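Biofilm growth-associated repressor (Xylella fastidiosa, PDB 3PQJ) represses transcription of the operon that encodes it and blh, by binding a palindromic AT-rich sequence across the -10 region of the blh promoter. Local coordinates at residues 14-19 with 82-87; 26-31 with 55-60; 36-41 with 72-77; 65-70 with 78-83. All coordinates share one frame; numbering follows the deposited sequence.

Interaction 1. Residues 14-19 with 82-87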
loop_
_atom_site.group_PDB
_atom_site.type_symbol
_atom_site.label_atom_id
_atom_site.label_comp_id
_atom_site.label_asym_id
_atom_site.label_seq_id
_atom_site.Cartn_x
_atom_site.Cartn_y
_atom_site.Cartn_z
ATOM N N ALA A 14 -0.428 -7.828 -1.615
ATOM C CA ALA A 14 0.822 -7.289 -2.148
ATOM C C ALA A 14 0.671 -6.643 -3.531
ATOM O O ALA A 14 1.323 -5.636 -3.787
ATOM C CB ALA A 14 1.893 -8.356 -2.165
ATOM N N ASN A 15 -0.219 -7.170 -4.384
ATOM C CA ASN A 15 -0.519 -6.646 -5.728
ATOM C C ASN A 15 -1.194 -5.282 -5.684
ATOM O O ASN A 15 -0.864 -4.419 -6.520
ATOM C CB ASN A 15 -1.419 -7.614 -6.504
ATOM C CG ASN A 15 -0.699 -8.664 -7.324
ATOM O OD1 ASN A 15 0.495 -8.972 -7.130
ATOM N ND2 ASN A 15 -1.441 -9.258 -8.249
ATOM N N LEU A 16 -2.177 -5.099 -4.754
ATOM C CA LEU A 16 -2.864 -3.815 -4.561
ATOM C C LEU A 16 -1.849 -2.787 -4.036
ATOM O O LEU A 16 -1.842 -1.655 -4.492
ATOM C CB LEU A 16 -4.090 -3.928 -3.620
ATOM C CG LEU A 16 -4.890 -2.610 -3.336
ATOM C CD1 LEU A 16 -5.422 -1.977 -4.612
ATOM C CD2 LEU A 16 -6.049 -2.847 -2.364
ATOM N N LEU A 17 -0.970 -3.196 -3.114
ATOM C CA LEU A 17 0.088 -2.338 -2.572
ATOM C C LEU A 17 1.080 -1.950 -3.675
ATOM O O LEU A 17 1.452 -0.779 -3.747
ATOM C CB LEU A 17 0.782 -2.965 -1.345
ATOM C CG LEU A 17 -0.163 -3.318 -0.132
ATOM C CD1 LEU A 17 0.574 -4.032 0.973
ATOM C CD2 LEU A 17 -0.904 -2.078 0.447
ATOM N N LYS A 18 1.426 -2.888 -4.600
ATOM C CA LYS A 18 2.307 -2.608 -5.752
ATOM C C LYS A 18 1.663 -1.561 -6.669
ATOM O O LYS A 18 2.303 -0.549 -6.973
ATOM C CB LYS A 18 2.643 -3.888 -6.524
ATOM N N THR A 19 0.365 -1.755 -7.031
ATOM C CA THR A 19 -0.401 -0.777 -7.808
ATOM C C THR A 19 -0.305 0.635 -7.157
ATOM O O THR A 19 -0.101 1.609 -7.866
ATOM C CB THR A 19 -1.869 -1.203 -7.928
ATOM O OG1 THR A 19 -1.970 -2.565 -8.343
ATOM C CG2 THR A 19 -2.651 -0.333 -8.869
ATOM N N ALA A 82 -13.531 -1.550 -4.517
ATOM C CA ALA A 82 -13.909 -1.050 -3.194
ATOM C C ALA A 82 -12.785 -1.209 -2.178
ATOM O O ALA A 82 -12.656 -0.362 -1.292
ATOM C CB ALA A 82 -15.169 -1.738 -2.698
ATOM N N LYS A 83 -11.958 -2.270 -2.326
ATOM C CA LYS A 83 -10.793 -2.538 -1.466
ATOM C C LYS A 83 -9.753 -1.421 -1.540
ATOM O O LYS A 83 -9.191 -1.058 -0.510
ATOM C CB LYS A 83 -10.158 -3.903 -1.774
ATOM C CG LYS A 83 -11.006 -5.078 -1.311
ATOM C CD LYS A 83 -10.266 -6.385 -1.502
ATOM C CE LYS A 83 -11.122 -7.494 -2.079
ATOM N NZ LYS A 83 -12.109 -8.007 -1.092
ATOM N N ALA A 84 -9.548 -0.846 -2.744
ATOM C CA ALA A 84 -8.635 0.267 -2.980
ATOM C C ALA A 84 -9.156 1.541 -2.290
ATOM O O ALA A 84 -8.378 2.262 -1.667
ATOM C CB ALA A 84 -8.459 0.497 -4.475
ATOM N N ALA A 85 -10.468 1.785 -2.365
ATOM C CA ALA A 85 -11.126 2.928 -1.742
ATOM C C ALA A 85 -11.020 2.814 -0.214
ATOM O O ALA A 85 -10.676 3.795 0.447
ATOM C CB ALA A 85 -12.588 2.988 -2.178
ATOM N N GLN A 86 -11.271 1.601 0.340
ATOM C CA GLN A 86 -11.149 1.295 1.777
ATOM C C GLN A 86 -9.697 1.470 2.260
ATOM O O GLN A 86 -9.482 1.976 3.356
ATOM C CB GLN A 86 -11.649 -0.124 2.087
ATOM C CG GLN A 86 -13.169 -0.272 2.072
ATOM C CD GLN A 86 -13.651 -1.713 2.008
ATOM O OE1 GLN A 86 -12.894 -2.690 2.124
ATOM N NE2 GLN A 86 -14.939 -1.882 1.794
ATOM N N LEU A 87 -8.713 1.073 1.433
ATOM C CA LEU A 87 -7.280 1.238 1.710
ATOM C C LEU A 87 -6.956 2.734 1.738
ATOM O O LEU A 87 -6.340 3.199 2.694
ATOM C CB LEU A 87 -6.403 0.467 0.688
ATOM C CG LEU A 87 -4.817 0.542 0.788
ATOM C CD1 LEU A 87 -4.259 0.325 2.212
ATOM C CD2 LEU A 87 -4.159 -0.425 -0.154
#

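Interaction 2. Residues 26-31 with 55-60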
loop_
_atom_site.group_PDB
_atom_site.type_symbol
_atom_site.label_atom_id
_atom_site.label_comp_id
_atom_site.label_asym_id
_atom_site.label_seq_id
_atom_site.Cartn_x
_atom_site.Cartn_y
_atom_site.Cartn_z
ATOM N N LEU A 26 -0.918 6.511 -6.659
ATOM C CA LEU A 26 -1.526 6.783 -5.356
ATOM C C LEU A 26 -2.402 8.046 -5.393
ATOM O O LEU A 26 -3.546 7.979 -4.938
ATOM C CB LEU A 26 -0.429 6.906 -4.286
ATOM C CG LEU A 26 -0.897 7.300 -2.892
ATOM C CD1 LEU A 26 -1.710 6.181 -2.215
ATOM C CD2 LEU A 26 0.252 7.730 -2.062
ATOM N N MET A 27 -1.880 9.177 -5.941
ATOM C CA MET A 27 -2.628 10.436 -6.036
ATOM C C MET A 27 -3.847 10.272 -6.949
ATOM O O MET A 27 -4.891 10.836 -6.659
ATOM C CB MET A 27 -1.755 11.614 -6.520
ATOM C CG MET A 27 -0.612 12.061 -5.579
ATOM S SD MET A 27 0.711 12.937 -6.597
ATOM C CE MET A 27 2.011 13.034 -5.457
ATOM N N LEU A 28 -3.722 9.485 -8.037
ATOM C CA LEU A 28 -4.822 9.211 -8.966
ATOM C C LEU A 28 -5.940 8.461 -8.250
ATOM O O LEU A 28 -7.092 8.879 -8.358
ATOM C CB LEU A 28 -4.342 8.421 -10.203
ATOM C CG LEU A 28 -3.609 9.214 -11.276
ATOM C CD1 LEU A 28 -2.934 8.297 -12.265
ATOM C CD2 LEU A 28 -4.541 10.149 -11.999
ATOM N N VAL A 29 -5.596 7.417 -7.458
ATOM C CA VAL A 29 -6.583 6.624 -6.701
ATOM C C VAL A 29 -7.256 7.475 -5.618
ATOM O O VAL A 29 -8.477 7.423 -5.485
ATOM C CB VAL A 29 -6.004 5.267 -6.200
ATOM C CG1 VAL A 29 -6.969 4.528 -5.236
ATOM C CG2 VAL A 29 -5.668 4.376 -7.395
ATOM N N CYS A 30 -6.462 8.307 -4.902
ATOM C CA CYS A 30 -6.952 9.217 -3.868
ATOM C C CYS A 30 -7.984 10.179 -4.451
ATOM O O CYS A 30 -8.992 10.447 -3.814
ATOM C CB CYS A 30 -5.793 9.964 -3.223
ATOM S SG CYS A 30 -4.830 8.961 -2.082
ATOM N N THR A 31 -7.739 10.671 -5.674
ATOM C CA THR A 31 -8.651 11.563 -6.390
ATOM C C THR A 31 -9.924 10.801 -6.746
ATOM O O THR A 31 -11.017 11.261 -6.421
ATOM C CB THR A 31 -7.942 12.149 -7.610
ATOM O OG1 THR A 31 -6.740 12.761 -7.150
ATOM C CG2 THR A 31 -8.800 13.180 -8.367
ATOM N N GLN A 55 0.062 6.889 -18.890
ATOM C CA GLN A 55 0.946 5.739 -18.644
ATOM C C GLN A 55 0.594 5.117 -17.306
ATOM O O GLN A 55 0.517 3.891 -17.190
ATOM C CB GLN A 55 2.423 6.160 -18.618
ATOM C CG GLN A 55 2.953 6.592 -19.964
ATOM C CD GLN A 55 4.332 7.207 -19.914
ATOM O OE1 GLN A 55 4.752 7.860 -18.940
ATOM N NE2 GLN A 55 5.045 7.089 -21.023
ATOM N N GLN A 56 0.365 5.974 -16.293
ATOM C CA GLN A 56 0.032 5.542 -14.940
ATOM C C GLN A 56 -1.415 5.096 -14.826
ATOM O O GLN A 56 -1.705 4.151 -14.091
ATOM C CB GLN A 56 0.423 6.599 -13.903
ATOM C CG GLN A 56 1.939 6.834 -13.780
ATOM C CD GLN A 56 2.704 5.559 -13.542
ATOM O OE1 GLN A 56 2.274 4.648 -12.817
ATOM N NE2 GLN A 56 3.854 5.463 -14.168
ATOM N N LEU A 57 -2.305 5.724 -15.617
ATOM C CA LEU A 57 -3.725 5.371 -15.694
ATOM C C LEU A 57 -3.859 3.991 -16.349
ATOM O O LEU A 57 -4.690 3.192 -15.904
ATOM C CB LEU A 57 -4.513 6.442 -16.472
ATOM C CG LEU A 57 -4.918 7.691 -15.682
ATOM C CD1 LEU A 57 -5.320 8.833 -16.616
ATOM C CD2 LEU A 57 -6.044 7.379 -14.674
ATOM N N GLY A 58 -2.991 3.721 -17.348
ATOM C CA GLY A 58 -2.876 2.448 -18.054
ATOM C C GLY A 58 -2.510 1.320 -17.118
ATOM O O GLY A 58 -3.180 0.281 -17.125
ATOM N N VAL A 59 -1.483 1.533 -16.250
ATOM C CA VAL A 59 -1.086 0.577 -15.183
ATOM C C VAL A 59 -2.303 0.260 -14.264
ATOM O O VAL A 59 -2.550 -0.910 -13.966
ATOM C CB VAL A 59 0.173 1.046 -14.384
ATOM C CG1 VAL A 59 0.497 0.089 -13.233
ATOM C CG2 VAL A 59 1.388 1.181 -15.306
ATOM N N LEU A 60 -3.095 1.294 -13.899
ATOM C CA LEU A 60 -4.323 1.172 -13.088
ATOM C C LEU A 60 -5.445 0.409 -13.802
ATOM O O LEU A 60 -6.204 -0.294 -13.131
ATOM C CB LEU A 60 -4.832 2.545 -12.590
ATOM C CG LEU A 60 -3.955 3.311 -11.581
ATOM C CD1 LEU A 60 -4.439 4.749 -11.418
ATOM C CD2 LEU A 60 -3.950 2.637 -10.248
#

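Interaction 3. Residues 36-41 with 72-77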
loop_
_atom_site.group_PDB
_atom_site.type_symbol
_atom_site.label_atom_id
_atom_site.label_comp_id
_atom_site.label_asym_id
_atom_site.label_seq_id
_atom_site.Cartn_x
_atom_site.Cartn_y
_atom_site.Cartn_z
ATOM N N GLU A 36 -16.001 10.217 -10.377
ATOM C CA GLU A 36 -15.498 10.057 -11.735
ATOM C C GLU A 36 -14.883 11.358 -12.245
ATOM O O GLU A 36 -15.477 12.424 -12.095
ATOM C CB GLU A 36 -16.644 9.580 -12.647
ATOM C CG GLU A 36 -16.275 9.246 -14.087
ATOM C CD GLU A 36 -17.465 9.202 -15.030
ATOM O OE1 GLU A 36 -18.221 10.199 -15.097
ATOM O OE2 GLU A 36 -17.619 8.179 -15.733
ATOM N N PHE A 37 -13.694 11.263 -12.837
ATOM C CA PHE A 37 -12.965 12.397 -13.402
ATOM C C PHE A 37 -12.483 12.052 -14.808
ATOM O O PHE A 37 -12.068 10.914 -15.061
ATOM C CB PHE A 37 -11.735 12.755 -12.534
ATOM C CG PHE A 37 -12.029 13.339 -11.174
ATOM C CD1 PHE A 37 -12.124 14.715 -10.995
ATOM C CD2 PHE A 37 -12.161 12.514 -10.053
ATOM C CE1 PHE A 37 -12.391 15.255 -9.724
ATOM C CE2 PHE A 37 -12.447 13.050 -8.782
ATOM C CZ PHE A 37 -12.547 14.416 -8.621
ATOM N N SER A 38 -12.485 13.055 -15.707
ATOM C CA SER A 38 -11.954 12.935 -17.067
ATOM C C SER A 38 -10.439 12.941 -16.964
ATOM O O SER A 38 -9.895 13.317 -15.917
ATOM C CB SER A 38 -12.393 14.125 -17.926
ATOM O OG SER A 38 -11.751 15.344 -17.579
ATOM N N VAL A 39 -9.750 12.596 -18.061
ATOM C CA VAL A 39 -8.284 12.641 -18.103
ATOM C C VAL A 39 -7.802 14.104 -17.862
ATOM O O VAL A 39 -6.849 14.328 -17.104
ATOM C CB VAL A 39 -7.733 12.022 -19.416
ATOM C CG1 VAL A 39 -6.216 11.972 -19.405
ATOM C CG2 VAL A 39 -8.300 10.621 -19.645
ATOM N N GLY A 40 -8.515 15.066 -18.462
ATOM C CA GLY A 40 -8.272 16.501 -18.326
ATOM C C GLY A 40 -8.432 16.982 -16.904
ATOM O O GLY A 40 -7.560 17.689 -16.410
ATOM N N GLU A 41 -9.526 16.576 -16.220
ATOM C CA GLU A 41 -9.792 16.917 -14.808
ATOM C C GLU A 41 -8.704 16.331 -13.885
ATOM O O GLU A 41 -8.326 16.985 -12.918
ATOM C CB GLU A 41 -11.147 16.360 -14.358
ATOM C CG GLU A 41 -12.370 17.117 -14.834
ATOM C CD GLU A 41 -13.660 16.470 -14.373
ATOM O OE1 GLU A 41 -14.180 15.607 -15.113
ATOM O OE2 GLU A 41 -14.109 16.766 -13.242
ATOM N N ILE A 72 -17.838 10.628 -27.543
ATOM C CA ILE A 72 -17.196 11.262 -28.700
ATOM C C ILE A 72 -16.208 12.381 -28.302
ATOM O O ILE A 72 -15.191 12.564 -28.974
ATOM C CB ILE A 72 -18.225 11.651 -29.818
ATOM C CG1 ILE A 72 -17.581 11.710 -31.213
ATOM C CG2 ILE A 72 -19.026 12.912 -29.497
ATOM C CD1 ILE A 72 -17.129 10.317 -31.786
ATOM N N LYS A 73 -16.486 13.066 -27.166
ATOM C CA LYS A 73 -15.667 14.145 -26.630
ATOM C C LYS A 73 -14.425 13.673 -25.824
ATOM O O LYS A 73 -13.300 14.053 -26.168
ATOM C CB LYS A 73 -16.532 15.112 -25.813
ATOM N N GLN A 74 -14.616 12.842 -24.773
ATOM C CA GLN A 74 -13.500 12.432 -23.901
ATOM C C GLN A 74 -13.584 11.051 -23.242
ATOM O O GLN A 74 -14.577 10.333 -23.418
ATOM C CB GLN A 74 -13.285 13.507 -22.815
ATOM C CG GLN A 74 -14.574 13.996 -22.147
ATOM C CD GLN A 74 -14.402 15.280 -21.394
ATOM O OE1 GLN A 74 -13.288 15.680 -21.044
ATOM N NE2 GLN A 74 -15.506 15.926 -21.073
ATOM N N ILE A 75 -12.508 10.699 -22.466
ATOM C CA ILE A 75 -12.347 9.491 -21.648
ATOM C C ILE A 75 -12.474 9.898 -20.160
ATOM O O ILE A 75 -11.908 10.910 -19.745
ATOM C CB ILE A 75 -11.022 8.723 -21.952
ATOM C CG1 ILE A 75 -10.927 8.321 -23.452
ATOM C CG2 ILE A 75 -10.850 7.481 -21.040
ATOM C CD1 ILE A 75 -9.507 7.838 -23.973
ATOM N N PHE A 76 -13.242 9.117 -19.380
ATOM C CA PHE A 76 -13.468 9.317 -17.949
ATOM C C PHE A 76 -12.984 8.111 -17.193
ATOM O O PHE A 76 -13.227 6.978 -17.621
ATOM C CB PHE A 76 -14.965 9.485 -17.646
ATOM C CG PHE A 76 -15.584 10.730 -18.219
ATOM C CD1 PHE A 76 -15.699 11.880 -17.450
ATOM C CD2 PHE A 76 -16.058 10.753 -19.532
ATOM C CE1 PHE A 76 -16.251 13.043 -17.989
ATOM C CE2 PHE A 76 -16.614 11.914 -20.069
ATOM C CZ PHE A 76 -16.711 13.051 -19.292
ATOM N N TYR A 77 -12.358 8.347 -16.038
ATOM C CA TYR A 77 -11.868 7.278 -15.171
ATOM C C TYR A 77 -12.674 7.202 -13.882
ATOM O O TYR A 77 -13.059 8.231 -13.320
ATOM C CB TYR A 77 -10.379 7.452 -14.881
ATOM C CG TYR A 77 -9.496 6.960 -16.003
ATOM C CD1 TYR A 77 -8.963 5.675 -15.981
ATOM C CD2 TYR A 77 -9.183 7.779 -17.087
ATOM C CE1 TYR A 77 -8.130 5.218 -17.003
ATOM C CE2 TYR A 77 -8.367 7.327 -18.127
ATOM C CZ TYR A 77 -7.838 6.045 -18.079
ATOM O OH TYR A 77 -7.028 5.582 -19.093
HETATM O O HOH W 1 -15.842 6.172 -15.630
HETATM O O HOH W 2 -12.834 18.195 -18.801
HETATM O O HOH W 3 -10.831 14.217 -20.893
#

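Interaction 4. Residues 65-70 with 78-83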
loop_
_atom_site.group_PDB
_atom_site.type_symbol
_atom_site.label_atom_id
_atom_site.label_comp_id
_atom_site.label_asym_id
_atom_site.label_seq_id
_atom_site.Cartn_x
_atom_site.Cartn_y
_atom_site.Cartn_z
ATOM N N ILE A 65 -8.482 -2.039 -11.107
ATOM C CA ILE A 65 -9.076 -1.233 -10.033
ATOM C C ILE A 65 -9.801 0.041 -10.555
ATOM O O ILE A 65 -10.546 0.684 -9.809
ATOM C CB ILE A 65 -8.081 -0.948 -8.846
ATOM C CG1 ILE A 65 -7.138 0.246 -9.108
ATOM C CG2 ILE A 65 -7.340 -2.215 -8.378
ATOM C CD1 ILE A 65 -6.308 0.705 -7.870
ATOM N N VAL A 66 -9.531 0.429 -11.809
ATOM C CA VAL A 66 -10.173 1.574 -12.441
ATOM C C VAL A 66 -10.819 1.118 -13.744
ATOM O O VAL A 66 -10.313 0.192 -14.384
ATOM C CB VAL A 66 -9.261 2.822 -12.671
ATOM C CG1 VAL A 66 -8.483 3.228 -11.413
ATOM C CG2 VAL A 66 -8.336 2.647 -13.876
ATOM N N GLU A 67 -11.920 1.768 -14.144
ATOM C CA GLU A 67 -12.594 1.509 -15.409
ATOM C C GLU A 67 -12.685 2.812 -16.205
ATOM O O GLU A 67 -12.539 3.891 -15.635
ATOM C CB GLU A 67 -13.980 0.849 -15.204
ATOM C CG GLU A 67 -15.118 1.822 -14.969
ATOM C CD GLU A 67 -16.431 1.171 -14.617
ATOM O OE1 GLU A 67 -16.566 -0.054 -14.848
ATOM O OE2 GLU A 67 -17.308 1.872 -14.060
ATOM N N THR A 68 -12.915 2.700 -17.514
ATOM C CA THR A 68 -13.052 3.847 -18.399
ATOM C C THR A 68 -14.466 3.986 -18.932
ATOM O O THR A 68 -15.153 2.991 -19.138
ATOM C CB THR A 68 -12.059 3.778 -19.545
ATOM O OG1 THR A 68 -12.090 2.460 -20.105
ATOM C CG2 THR A 68 -10.670 4.137 -19.115
ATOM N N ARG A 69 -14.885 5.234 -19.128
ATOM C CA ARG A 69 -16.138 5.626 -19.751
ATOM C C ARG A 69 -15.694 6.564 -20.879
ATOM O O ARG A 69 -14.921 7.496 -20.644
ATOM C CB ARG A 69 -17.049 6.348 -18.767
ATOM C CG ARG A 69 -18.505 6.322 -19.189
ATOM C CD ARG A 69 -19.281 7.353 -18.416
ATOM N NE ARG A 69 -19.618 8.471 -19.294
ATOM C CZ ARG A 69 -19.512 9.755 -18.971
ATOM N NH1 ARG A 69 -19.058 10.111 -17.774
ATOM N NH2 ARG A 69 -19.870 10.692 -19.835
ATOM N N ARG A 70 -16.114 6.277 -22.103
ATOM C CA ARG A 70 -15.696 7.047 -23.263
ATOM C C ARG A 70 -16.863 7.426 -24.178
ATOM O O ARG A 70 -17.637 6.569 -24.605
ATOM C CB ARG A 70 -14.619 6.259 -24.038
ATOM C CG ARG A 70 -13.968 7.015 -25.159
ATOM C CD ARG A 70 -13.133 6.068 -25.987
ATOM N NE ARG A 70 -12.119 6.784 -26.757
ATOM C CZ ARG A 70 -10.988 6.242 -27.192
ATOM N NH1 ARG A 70 -10.712 4.969 -26.939
ATOM N NH2 ARG A 70 -10.122 6.967 -27.886
ATOM N N ARG A 78 -12.939 5.976 -13.433
ATOM C CA ARG A 78 -13.712 5.688 -12.224
ATOM C C ARG A 78 -13.013 4.597 -11.441
ATOM O O ARG A 78 -12.479 3.673 -12.030
ATOM C CB ARG A 78 -15.121 5.214 -12.621
ATOM C CG ARG A 78 -16.164 5.295 -11.533
ATOM C CD ARG A 78 -17.501 4.819 -12.055
ATOM N NE ARG A 78 -18.568 5.010 -11.072
ATOM C CZ ARG A 78 -19.299 6.120 -10.956
ATOM N NH1 ARG A 78 -19.089 7.150 -11.767
ATOM N NH2 ARG A 78 -20.247 6.204 -10.031
ATOM N N LEU A 79 -13.042 4.682 -10.119
ATOM C CA LEU A 79 -12.464 3.655 -9.250
ATOM C C LEU A 79 -13.530 2.580 -8.996
ATOM O O LEU A 79 -14.626 2.891 -8.513
ATOM C CB LEU A 79 -11.942 4.275 -7.928
ATOM C CG LEU A 79 -11.206 3.365 -6.955
ATOM C CD1 LEU A 79 -9.802 3.093 -7.443
ATOM C CD2 LEU A 79 -11.147 3.985 -5.605
ATOM N N THR A 80 -13.213 1.326 -9.331
ATOM C CA THR A 80 -14.174 0.235 -9.172
ATOM C C THR A 80 -13.884 -0.723 -8.032
ATOM O O THR A 80 -14.806 -1.360 -7.524
ATOM C CB THR A 80 -14.410 -0.479 -10.496
ATOM O OG1 THR A 80 -13.170 -1.007 -10.969
ATOM C CG2 THR A 80 -15.053 0.427 -11.535
ATOM N N GLU A 81 -12.605 -0.858 -7.650
ATOM C CA GLU A 81 -12.232 -1.762 -6.578
ATOM C C GLU A 81 -12.487 -1.072 -5.245
ATOM O O GLU A 81 -11.771 -0.128 -4.883
ATOM C CB GLU A 81 -10.770 -2.236 -6.729
ATOM C CG GLU A 81 -10.297 -3.268 -5.716
ATOM C CD GLU A 81 -11.232 -4.448 -5.511
ATOM O OE1 GLU A 81 -11.239 -5.368 -6.358
ATOM O OE2 GLU A 81 -11.973 -4.445 -4.504
ATOM N N ALA A 82 -13.531 -1.550 -4.517
ATOM C CA ALA A 82 -13.909 -1.050 -3.194
ATOM C C ALA A 82 -12.785 -1.209 -2.178
ATOM O O ALA A 82 -12.656 -0.362 -1.292
ATOM C CB ALA A 82 -15.169 -1.738 -2.698
ATOM N N LYS A 83 -11.958 -2.270 -2.326
ATOM C CA LYS A 83 -10.793 -2.538 -1.466
ATOM C C LYS A 83 -9.753 -1.421 -1.540
ATOM O O LYS A 83 -9.191 -1.058 -0.510
ATOM C CB LYS A 83 -10.158 -3.903 -1.774
ATOM C CG LYS A 83 -11.006 -5.078 -1.311
ATOM C CD LYS A 83 -10.266 -6.385 -1.502
ATOM C CE LYS A 83 -11.122 -7.494 -2.079
ATOM N NZ LYS A 83 -12.109 -8.007 -1.092
#

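Interaction 1. Residues 14-19 with 82-87
No aromatic ring enters the meeting of Leu16 and Leu17 with Ala84 and Leu87; the flat groups here are peptides. CD2 of Leu16 lies over the face turned to helix 10-20 of the peptide linking Lys83 to Ala84, 4.1 Å from Lys83 C. On the other helix the plane of the Asn15 carbonyl is met from opposite faces by Thr19 N and Thr19 OG1; the hydroxyl bond, 2.8 Å from OG1 to Asn15 O, ties this polar group back to its own helix. The contact proper is aliphatic. Leu16 divides its methyls, CD1 resting 3.9 Å from Ala84 CB while CD2 meets Leu87 CD2 at 3.8 Å, the two leucines reaching tip to tip. Both carry CG anti to the backbone N (chi1 179° in each), which stretches them into the space between the axes. In this dimeric winged helix-turn-helix repressor of the ArsR family, segments 14-19 and 82-87, on helices 10-20 and 82-95, cross at -67° on the dimer side of the fold, and Phe95 of the second subunit packs on Leu16 and Lys83. Leu17 comes to Leu87 at about a right angle, bringing its CD2 to within 3.7 Å of Leu87 CD2, so one methyl of Leu87 touches both Leu16 and Leu17. Lys83 offers its CB to Leu16, 4.3 Å from CD2, and leads its amine away.

Interaction 2. Residues 26-31 with 55-60
Apolar packing carries the meeting of Leu28 and Val29 with Leu57 and Leu60. Leu28 points at helix 52-63 and fits between three of its side chains: CD1 lies 4.0 Å from Leu57 CG and 4.1 Å from Gln56 CB, and Leu28 CB is 3.9 Å from Leu60 CD1. Leu28 and Leu57 cross at about a right angle, both methyls of Leu28 touching CD2 of Leu57. Leu60 reaches back with each branch on a different residue, CD1 against Leu28 and CD2 against Val29 CG2 at 3.8 Å. That Val29 methyl stands anti to the carbonyl carbon, while CG1, anti to the backbone N (chi1 172°), is turned to Leu79. Among the polar groups, Thr31 OG1 donates to Met27 O at 2.7 Å, on the opposite face of that carbonyl from Thr31 N, folding the hydroxyl onto its own helix. Gln56 gives only aliphatic carbon to Leu28; its chain bends at chi2 (-53°), and just beside the segments Arg25, on helix 23-32, donates to its OE1. The segments cross at -69°, joining helix 23-32 to helix 52-63, the second helix of the predicted helix-turn-helix and, as in ArsR relatives, probably the recognition helix. Ile46 also packs on Leu28, and Leu20 and Ile65 on Val29. With no hydrogen bond between the segments, the contact itself depends on the fit of branched apolar side chains, and the Arg25-Gln56 bond adds a polar link between the same two helices at its margin.

Interaction 3. Residues 36-41 with 72-77
Phe37 and Tyr77 face each other as an antiparallel hydrogen-bonded pair: Tyr77 N donates to Phe37 O at 2.8 Å and nearly straight (173°), and Phe37 N returns a bond to Tyr77 O at 3.1 Å. Ser38 and Phe76 follow as the non-hydrogen-bonded pair, and a bond of 3.2 Å from Val39 N to Ile75 O extends the pairing into the first turn of helix 39-46. Side chains flank these bonds. Val39 CG2 meets the Tyr77 ring at its edge, in plane, 3.6 Å from CE2. The extended chain of Glu36 crosses beside Phe76, bringing OE2 to 3.5 Å from Phe76 CB with the carboxylate turned 31° from the ring plane. Arg69 holds that carboxylate through a salt bridge to OE1 and makes a cation-pi contact with Phe76. Ser38 and Glu41 form a capping box: Glu41 N donates to Ser38 OG at 2.9 Å, and Ser38 N meets Glu41 OE1 from above the carboxylate plane. A short strand thus runs straight into the first helix of the predicted helix-turn-helix, bordering the wing strand 75-79, while Leu57 of helix 52-63 and Leu42 of helix 39-46 pack on Tyr77.

Interaction 4. Residues 65-70 with 78-83
Val66 and Leu79, Glu67 and Arg78 are paired at the base of the beta hairpin 66-70/75-79, the wing of the winged helix-turn-helix fold. The tight part centres on Ile65 O, which receives Thr80 N at 2.8 Å, tilted 34° out of the carbonyl plane, with weak additional bonds from Thr80 OG1 and Glu81 N; Leu79 CD1 packs 3.5 Å from the same oxygen. Three donors of the 80-81 turn thus gather on one carbonyl where the strand passes into helix 82-95. Next along, Glu67 N donates to Arg78 O in the carbonyl plane, and Arg78 N answers to Glu67 O at 3.1 Å. The side chains of Ile65, Val66 and Leu79 are turned to the core, where Val29 packs on Ile65 and Leu79. Ile65 crosses Glu81 at about a right angle, the two CB atoms 3.7 Å apart. The face with Glu67 and Arg78 is the looser, solvent-facing one. These two side chains run side by side and point the same way, yet Glu67 OE2 stays 4.5 Å from Arg78 NE, beyond a salt bridge; the attraction is probably modest. Thr80 CG2 fills in beside the carboxylate, 3.5 Å from Glu67 CD. At the helix start Glu81 is the N-cap, its chain bent at chi2 (48°) so that OE2 accepts from Lys83 N at 3.1 Å through the anti lone pair.

From the N terminus, helix 10-20 opens the widest loop, closed by interaction 1 when the chain returns as helix 82-95; interactions 2 and 3 nest inside it. Interaction 2 joins helix 23-32 to helix 52-63, and interaction 3 crosses it, since segment 36-41 lies within that loop but its partner, 72-77, comes after. Interaction 4 opens only once interaction 2 has closed; it crosses interaction 3 on strand 75-79 and runs into the helix that interaction 1 uses, the two sharing Ala82 and Lys83. Ile65 packs on Thr19, Val29, Leu60 and Ala84, so the wing base meets both helix pairs, whereas interaction 3, about 22 Å from interaction 1 between centres, adds strand 37-38, and with it the start of helix 39-46, alongside strand 75-79.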